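N-acetylneuraminate lyase (Peptoclostridium difficile, PDB 4WOZ) belongs to the dihydrodipicolinate synthetase family of enzymes, whose members are built on a TIM-barrel fold. Local coordinates at residues L267-Q272 with A294-Y298; D255-N259 with M290-A294. The contacts are given in a common frame with arbitrary orientation. Residues are numbered along the deposited sequence.

Contact 1: L267-Q272 with A294-Y298; sequences LLLEEQ and AKEIY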
ATOM      1  N   LEU A 267      20.838   6.057 -23.563  1.00 26.94           N
ATOM      2  CA  LEU A 267      21.278   7.262 -24.252  1.00 27.71           C
ATOM      3  C   LEU A 267      22.611   7.729 -23.671  1.00 28.62           C
ATOM      4  O   LEU A 267      23.444   8.294 -24.381  1.00 28.46           O
ATOM      5  CB  LEU A 267      20.228   8.363 -24.119  1.00 25.12           C
ATOM      6  CG  LEU A 267      18.919   8.076 -24.865  1.00 23.90           C
ATOM      7  CD1 LEU A 267      17.874   9.148 -24.547  1.00 24.08           C
ATOM      8  CD2 LEU A 267      19.204   8.023 -26.365  1.00 26.15           C
ATOM      9  N   LEU A 268      22.811   7.500 -22.377  1.00 28.47           N
ATOM     10  CA  LEU A 268      24.062   7.887 -21.746  1.00 29.47           C
ATOM     11  C   LEU A 268      25.153   6.967 -22.268  1.00 29.94           C
ATOM     12  O   LEU A 268      26.274   7.404 -22.506  1.00 33.48           O
ATOM     13  CB  LEU A 268      23.966   7.792 -20.218  1.00 28.48           C
ATOM     14  CG  LEU A 268      23.170   8.916 -19.543  1.00 29.28           C
ATOM     15  CD1 LEU A 268      23.055   8.657 -18.043  1.00 27.78           C
ATOM     16  CD2 LEU A 268      23.859  10.251 -19.803  1.00 28.08           C
ATOM     17  N   LEU A 269      24.818   5.692 -22.442  1.00 29.70           N
ATOM     18  CA  LEU A 269      25.767   4.721 -22.968  1.00 30.08           C
ATOM     19  C   LEU A 269      26.163   5.118 -24.393  1.00 32.47           C
ATOM     20  O   LEU A 269      27.332   5.019 -24.764  1.00 29.72           O
ATOM     21  CB  LEU A 269      25.151   3.321 -22.970  1.00 29.63           C
ATOM     22  CG  LEU A 269      25.196   2.568 -21.637  1.00 31.48           C
ATOM     23  CD1 LEU A 269      24.371   1.295 -21.726  1.00 29.70           C
ATOM     24  CD2 LEU A 269      26.658   2.253 -21.285  1.00 30.87           C
ATOM     25  N   GLU A 270      25.181   5.561 -25.181  1.00 31.52           N
ATOM     26  CA  GLU A 270      25.428   5.994 -26.556  1.00 34.47           C
ATOM     27  C   GLU A 270      26.481   7.097 -26.546  1.00 34.75           C
ATOM     28  O   GLU A 270      27.365   7.139 -27.410  1.00 33.71           O
ATOM     29  CB  GLU A 270      24.147   6.541 -27.188  1.00 36.69           C
ATOM     30  CG  GLU A 270      23.120   5.495 -27.581  1.00 39.55           C
ATOM     31  CD  GLU A 270      23.557   4.668 -28.772  1.00 43.56           C
ATOM     32  OE1 GLU A 270      24.322   5.191 -29.612  1.00 44.11           O
ATOM     33  OE2 GLU A 270      23.121   3.503 -28.879  1.00 46.69           O
ATOM     34  N   GLU A 271      26.375   7.986 -25.561  1.00 32.12           N
ATOM     35  CA  GLU A 271      27.309   9.093 -25.418  1.00 33.29           C
ATOM     36  C   GLU A 271      28.670   8.612 -24.930  1.00 32.97           C
ATOM     37  O   GLU A 271      29.652   9.354 -24.985  1.00 32.98           O
ATOM     38  CB  GLU A 271      26.737  10.134 -24.453  1.00 34.46           C
ATOM     39  CG  GLU A 271      25.755  11.083 -25.106  1.00 39.24           C
ATOM     40  CD  GLU A 271      26.448  12.144 -25.939  1.00 42.71           C
ATOM     41  OE1 GLU A 271      27.451  11.823 -26.614  1.00 43.68           O
ATOM     42  OE2 GLU A 271      25.984  13.304 -25.928  1.00 43.82           O
ATOM     43  N   GLN A 272      28.726   7.374 -24.451  1.00 31.27           N
ATOM     44  CA  GLN A 272      29.983   6.810 -23.981  1.00 32.75           C
ATOM     45  C   GLN A 272      30.609   5.917 -25.058  1.00 31.73           C
ATOM     46  O   GLN A 272      31.574   5.203 -24.803  1.00 32.60           O
ATOM     47  CB  GLN A 272      29.770   6.027 -22.679  1.00 32.71           C
ATOM     48  CG  GLN A 272      29.149   6.867 -21.560  1.00 35.02           C
ATOM     49  CD  GLN A 272      29.198   6.189 -20.201  1.00 38.30           C
ATOM     50  OE1 GLN A 272      28.936   4.990 -20.079  1.00 39.12           O
ATOM     51  NE2 GLN A 272      29.521   6.959 -19.167  1.00 39.83           N
ATOM     52  N   ALA A 294      18.910  13.952 -21.934  1.00 29.07           N
ATOM     53  CA  ALA A 294      19.922  12.931 -21.676  1.00 27.52           C
ATOM     54  C   ALA A 294      21.317  13.469 -21.982  1.00 29.68           C
ATOM     55  O   ALA A 294      22.283  13.148 -21.291  1.00 28.06           O
ATOM     56  CB  ALA A 294      19.643  11.692 -22.516  1.00 25.80           C
ATOM     57  N   LYS A 295      21.426  14.288 -23.024  1.00 30.75           N
ATOM     58  CA  LYS A 295      22.712  14.863 -23.379  1.00 31.82           C
ATOM     59  C   LYS A 295      23.141  15.931 -22.371  1.00 32.49           C
ATOM     60  O   LYS A 295      24.336  16.173 -22.181  1.00 31.62           O
ATOM     61  CB  LYS A 295      22.660  15.415 -24.807  1.00 33.48           C
ATOM     62  CG  LYS A 295      22.602  14.289 -25.835  1.00 34.22           C
ATOM     63  CD  LYS A 295      22.579  14.769 -27.271  1.00 37.18           C
ATOM     64  CE  LYS A 295      22.633  13.572 -28.211  1.00 38.71           C
ATOM     65  NZ  LYS A 295      22.533  13.949 -29.646  1.00 43.22           N
ATOM     66  N   GLU A 296      22.172  16.568 -21.719  1.00 32.77           N
ATOM     67  CA  GLU A 296      22.501  17.557 -20.696  1.00 33.29           C
ATOM     68  C   GLU A 296      23.063  16.772 -19.509  1.00 31.93           C
ATOM     69  O   GLU A 296      24.057  17.160 -18.896  1.00 29.22           O
ATOM     70  CB  GLU A 296      21.254  18.303 -20.223  1.00 38.34           C
ATOM     71  CG  GLU A 296      20.738  19.373 -21.150  1.00 45.18           C
ATOM     72  CD  GLU A 296      19.641  20.186 -20.493  1.00 49.93           C
ATOM     73  OE1 GLU A 296      18.604  19.593 -20.117  1.00 51.81           O
ATOM     74  OE2 GLU A 296      19.816  21.417 -20.343  1.00 52.67           O
ATOM     75  N   ILE A 297      22.393  15.670 -19.189  1.00 28.55           N
ATOM     76  CA  ILE A 297      22.796  14.804 -18.090  1.00 30.33           C
ATOM     77  C   ILE A 297      24.207  14.293 -18.369  1.00 29.95           C
ATOM     78  O   ILE A 297      25.044  14.224 -17.468  1.00 30.26           O
ATOM     79  CB  ILE A 297      21.801  13.611 -17.943  1.00 29.97           C
ATOM     80  CG1 ILE A 297      20.434  14.145 -17.502  1.00 30.13           C
ATOM     81  CG2 ILE A 297      22.322  12.587 -16.939  1.00 28.18           C
ATOM     82  CD1 ILE A 297      19.331  13.106 -17.489  1.00 31.93           C
ATOM     83  N   TYR A 298      24.471  13.960 -19.630  1.00 29.59           N
ATOM     84  CA  TYR A 298      25.783  13.461 -20.022  1.00 30.62           C
ATOM     85  C   TYR A 298      26.873  14.497 -19.779  1.00 30.60           C
ATOM     86  O   TYR A 298      27.902  14.196 -19.172  1.00 29.48           O
ATOM     87  CB  TYR A 298      25.789  13.062 -21.502  1.00 30.33           C
ATOM     88  CG  TYR A 298      27.157  12.660 -21.994  1.00 31.31           C
ATOM     89  CD1 TYR A 298      27.773  11.494 -21.537  1.00 30.98           C
ATOM     90  CD2 TYR A 298      27.857  13.465 -22.892  1.00 33.92           C
ATOM     91  CE1 TYR A 298      29.055  11.141 -21.963  1.00 33.05           C
ATOM     92  CE2 TYR A 298      29.136  13.124 -23.323  1.00 33.91           C
ATOM     93  CZ  TYR A 298      29.727  11.963 -22.857  1.00 33.52           C
ATOM     94  OH  TYR A 298      30.984  11.626 -23.293  1.00 36.64           O
TER
HETATM   95  O   HOH W   1      30.195  12.452 -26.441  1.00 48.29           O

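Contact 2: D255-N259 with M290-A294; sequences DILGN and MKSRA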
ATOM      1  N   ASP A 255      18.295  12.586 -11.957  1.00 28.32           N
ATOM      2  CA  ASP A 255      18.039  13.081 -13.307  1.00 26.77           C
ATOM      3  C   ASP A 255      17.627  11.958 -14.242  1.00 26.54           C
ATOM      4  O   ASP A 255      16.728  12.125 -15.074  1.00 26.44           O
ATOM      5  CB  ASP A 255      19.271  13.797 -13.865  1.00 25.92           C
ATOM      6  CG  ASP A 255      19.521  15.128 -13.192  1.00 27.55           C
ATOM      7  OD1 ASP A 255      18.553  15.708 -12.660  1.00 29.86           O
ATOM      8  OD2 ASP A 255      20.675  15.603 -13.200  1.00 28.84           O
ATOM      9  N   ILE A 256      18.281  10.809 -14.107  1.00 25.47           N
ATOM     10  CA  ILE A 256      17.962   9.656 -14.938  1.00 24.82           C
ATOM     11  C   ILE A 256      16.507   9.228 -14.740  1.00 26.95           C
ATOM     12  O   ILE A 256      15.775   9.024 -15.712  1.00 25.89           O
ATOM     13  CB  ILE A 256      18.879   8.453 -14.606  1.00 26.32           C
ATOM     14  CG1 ILE A 256      20.304   8.749 -15.079  1.00 29.17           C
ATOM     15  CG2 ILE A 256      18.333   7.177 -15.243  1.00 26.08           C
ATOM     16  CD1 ILE A 256      21.269   7.611 -14.859  1.00 29.08           C
ATOM     17  N   LEU A 257      16.092   9.096 -13.482  1.00 26.50           N
ATOM     18  CA  LEU A 257      14.728   8.679 -13.177  1.00 28.52           C
ATOM     19  C   LEU A 257      13.698   9.659 -13.725  1.00 28.33           C
ATOM     20  O   LEU A 257      12.663   9.255 -14.254  1.00 28.47           O
ATOM     21  CB  LEU A 257      14.544   8.520 -11.661  1.00 27.50           C
ATOM     22  CG  LEU A 257      15.278   7.339 -11.013  1.00 27.13           C
ATOM     23  CD1 LEU A 257      15.128   7.414  -9.506  1.00 26.62           C
ATOM     24  CD2 LEU A 257      14.712   6.033 -11.534  1.00 28.30           C
ATOM     25  N   GLY A 258      13.991  10.949 -13.605  1.00 30.24           N
ATOM     26  CA  GLY A 258      13.074  11.960 -14.094  1.00 30.55           C
ATOM     27  C   GLY A 258      12.956  12.017 -15.609  1.00 32.24           C
ATOM     28  O   GLY A 258      11.951  12.498 -16.132  1.00 34.35           O
ATOM     29  N   ASN A 259      13.967  11.519 -16.314  1.00 30.95           N
ATOM     30  CA  ASN A 259      13.982  11.545 -17.776  1.00 30.75           C
ATOM     31  C   ASN A 259      13.588  10.210 -18.408  1.00 31.11           C
ATOM     32  O   ASN A 259      13.414  10.122 -19.620  1.00 31.00           O
ATOM     33  CB  ASN A 259      15.380  11.945 -18.270  1.00 28.55           C
ATOM     34  CG  ASN A 259      15.390  12.368 -19.731  1.00 29.51           C
ATOM     35  OD1 ASN A 259      14.629  13.246 -20.132  1.00 32.03           O
ATOM     36  ND2 ASN A 259      16.264  11.758 -20.529  1.00 24.09           N
ATOM     37  N   MET A 290      13.513  14.195 -24.431  1.00 32.95           N
ATOM     38  CA  MET A 290      14.238  13.235 -23.610  1.00 33.77           C
ATOM     39  C   MET A 290      15.687  13.121 -24.084  1.00 33.05           C
ATOM     40  O   MET A 290      16.610  13.014 -23.275  1.00 32.42           O
ATOM     41  CB  MET A 290      13.548  11.870 -23.671  1.00 32.01           C
ATOM     42  CG  MET A 290      12.228  11.830 -22.907  1.00 34.59           C
ATOM     43  SD  MET A 290      11.275  10.325 -23.153  1.00 35.92           S
ATOM     44  CE  MET A 290      12.397   9.086 -22.497  1.00 36.00           C
ATOM     45  N   LYS A 291      15.878  13.159 -25.400  1.00 34.00           N
ATOM     46  CA  LYS A 291      17.210  13.053 -25.979  1.00 34.99           C
ATOM     47  C   LYS A 291      18.103  14.243 -25.640  1.00 34.87           C
ATOM     48  O   LYS A 291      19.279  14.064 -25.328  1.00 34.08           O
ATOM     49  CB  LYS A 291      17.116  12.869 -27.498  1.00 35.74           C
ATOM     50  CG  LYS A 291      16.556  11.510 -27.907  1.00 39.32           C
ATOM     51  CD  LYS A 291      16.538  11.312 -29.422  1.00 41.11           C
ATOM     52  CE  LYS A 291      16.021   9.918 -29.772  1.00 43.24           C
ATOM     53  NZ  LYS A 291      15.863   9.684 -31.240  1.00 46.07           N
ATOM     54  N   SER A 292      17.561  15.455 -25.695  1.00 34.14           N
ATOM     55  CA  SER A 292      18.377  16.619 -25.367  1.00 34.33           C
ATOM     56  C   SER A 292      18.613  16.641 -23.856  1.00 33.31           C
ATOM     57  O   SER A 292      19.653  17.092 -23.391  1.00 31.88           O
ATOM     58  CB  SER A 292      17.697  17.915 -25.823  1.00 35.14           C
ATOM     59  OG  SER A 292      16.515  18.168 -25.091  1.00 41.98           O
ATOM     60  N   ARG A 293      17.649  16.146 -23.088  1.00 32.67           N
ATOM     61  CA  ARG A 293      17.816  16.106 -21.639  1.00 32.95           C
ATOM     62  C   ARG A 293      18.918  15.110 -21.281  1.00 30.43           C
ATOM     63  O   ARG A 293      19.760  15.387 -20.432  1.00 30.44           O
ATOM     64  CB  ARG A 293      16.509  15.702 -20.950  1.00 34.33           C
ATOM     65  CG  ARG A 293      16.649  15.474 -19.450  1.00 38.80           C
ATOM     66  CD  ARG A 293      17.270  16.681 -18.756  1.00 42.16           C
ATOM     67  NE  ARG A 293      17.429  16.479 -17.315  1.00 45.07           N
ATOM     68  CZ  ARG A 293      18.004  17.359 -16.501  1.00 46.14           C
ATOM     69  NH1 ARG A 293      18.479  18.501 -16.983  1.00 47.40           N
ATOM     70  NH2 ARG A 293      18.102  17.103 -15.202  1.00 45.97           N
ATOM     71  N   ALA A 294      18.910  13.952 -21.934  1.00 29.07           N
ATOM     72  CA  ALA A 294      19.922  12.931 -21.676  1.00 27.52           C
ATOM     73  C   ALA A 294      21.317  13.469 -21.982  1.00 29.68           C
ATOM     74  O   ALA A 294      22.283  13.148 -21.291  1.00 28.06           O
ATOM     75  CB  ALA A 294      19.643  11.692 -22.516  1.00 25.80           C
TER
HETATM   76  O   HOH W   2      16.054  14.726 -15.622  1.00 36.04           O

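Contact 1: L267-Q272 with A294-Y298
Two helices that follow the last barrel strand, 214-217, namely 261-271 and 288-301, pack here through apolar side chains and one aromatic ring covered by the CH2 of Glu271. Their short segments cross at -54°, with axes 9.4 Å apart at the closest. At the Leu267 end, Leu267 CD1 sits 3.7 Å from Ala294 CB. Tyr298 and Glu271 contribute the most covered area, and Leu268 packs beside them. Its CD2 lies 4.0 Å from Ile297 CG2 and 3.8 Å from Tyr298 CB, at the edge of the Tyr298 ring. Glu271 covers one face of that ring in a CH-pi contact, its CB 3.4 Å from the centroid and nearly on the ring normal. Farther out, water 1 donates to Glu271 OE1 at 2.8 Å and meets Tyr298 OH in a weak bond of 3.3 Å. Helix 239-259 packs against both, Leu268 on Ile256 and Ile297 on Leu252, so the crossing forms one side of a three-helix cluster.

Contact 2: D255-N259 with M290-A294
Asp255 and Asn259, one turn apart on helix 239-259, reach across to helix 288-301, which runs almost exactly antiparallel to it (175° between the short segments). Asn259 ND2 donates to Met290 O at 3.0 Å with a nearly straight geometry; that carbonyl also accepts from Ala294 N at 2.8 Å, so it serves its own helix and the neighbour together. The same amide nitrogen is hydrogen-bonded to Thr264 OG1 on helix 261-271. One turn back, Asp255 OD1 forms a salt bridge with Arg293 NH2, 2.9 Å away at the edge of the guanidinium. Asp255 OD2 is engaged too, by Lys300 in a salt bridge and by the hydroxyl of Tyr301. Water 2 completes the link: it donates to Asp255 O at 2.7 Å and accepts from Arg293 NE at 2.8 Å. Polar side chains thus bridge an axis separation of 10.5 Å in an antiparallel helix pair, part of the C-terminal helices that follow the last barrel strand, 214-217, in this TIM-barrel family.

In the fold
Helix 288-301 serves both contacts, and Ala294 belongs to each, meeting Leu267 in contact 1 and approaching Asn259 in contact 2. Its other partners, helices 239-259 and 261-271, follow one another in the chain, so the two contacts, with centres about 9 Å apart, are two sides of one helical cluster. Contact 1 is partly buried and mainly apolar, with Glu271, the Tyr298 hydroxyl and a water at its more exposed part; contact 2 lies at the surface and relies on charge, amide and water. They merge where Leu268 CD1 meets Ile256 CD1 at 3.8 Å, an apolar junction, and where Ile297 CD1 packs against the backbone carbonyl of Asp255.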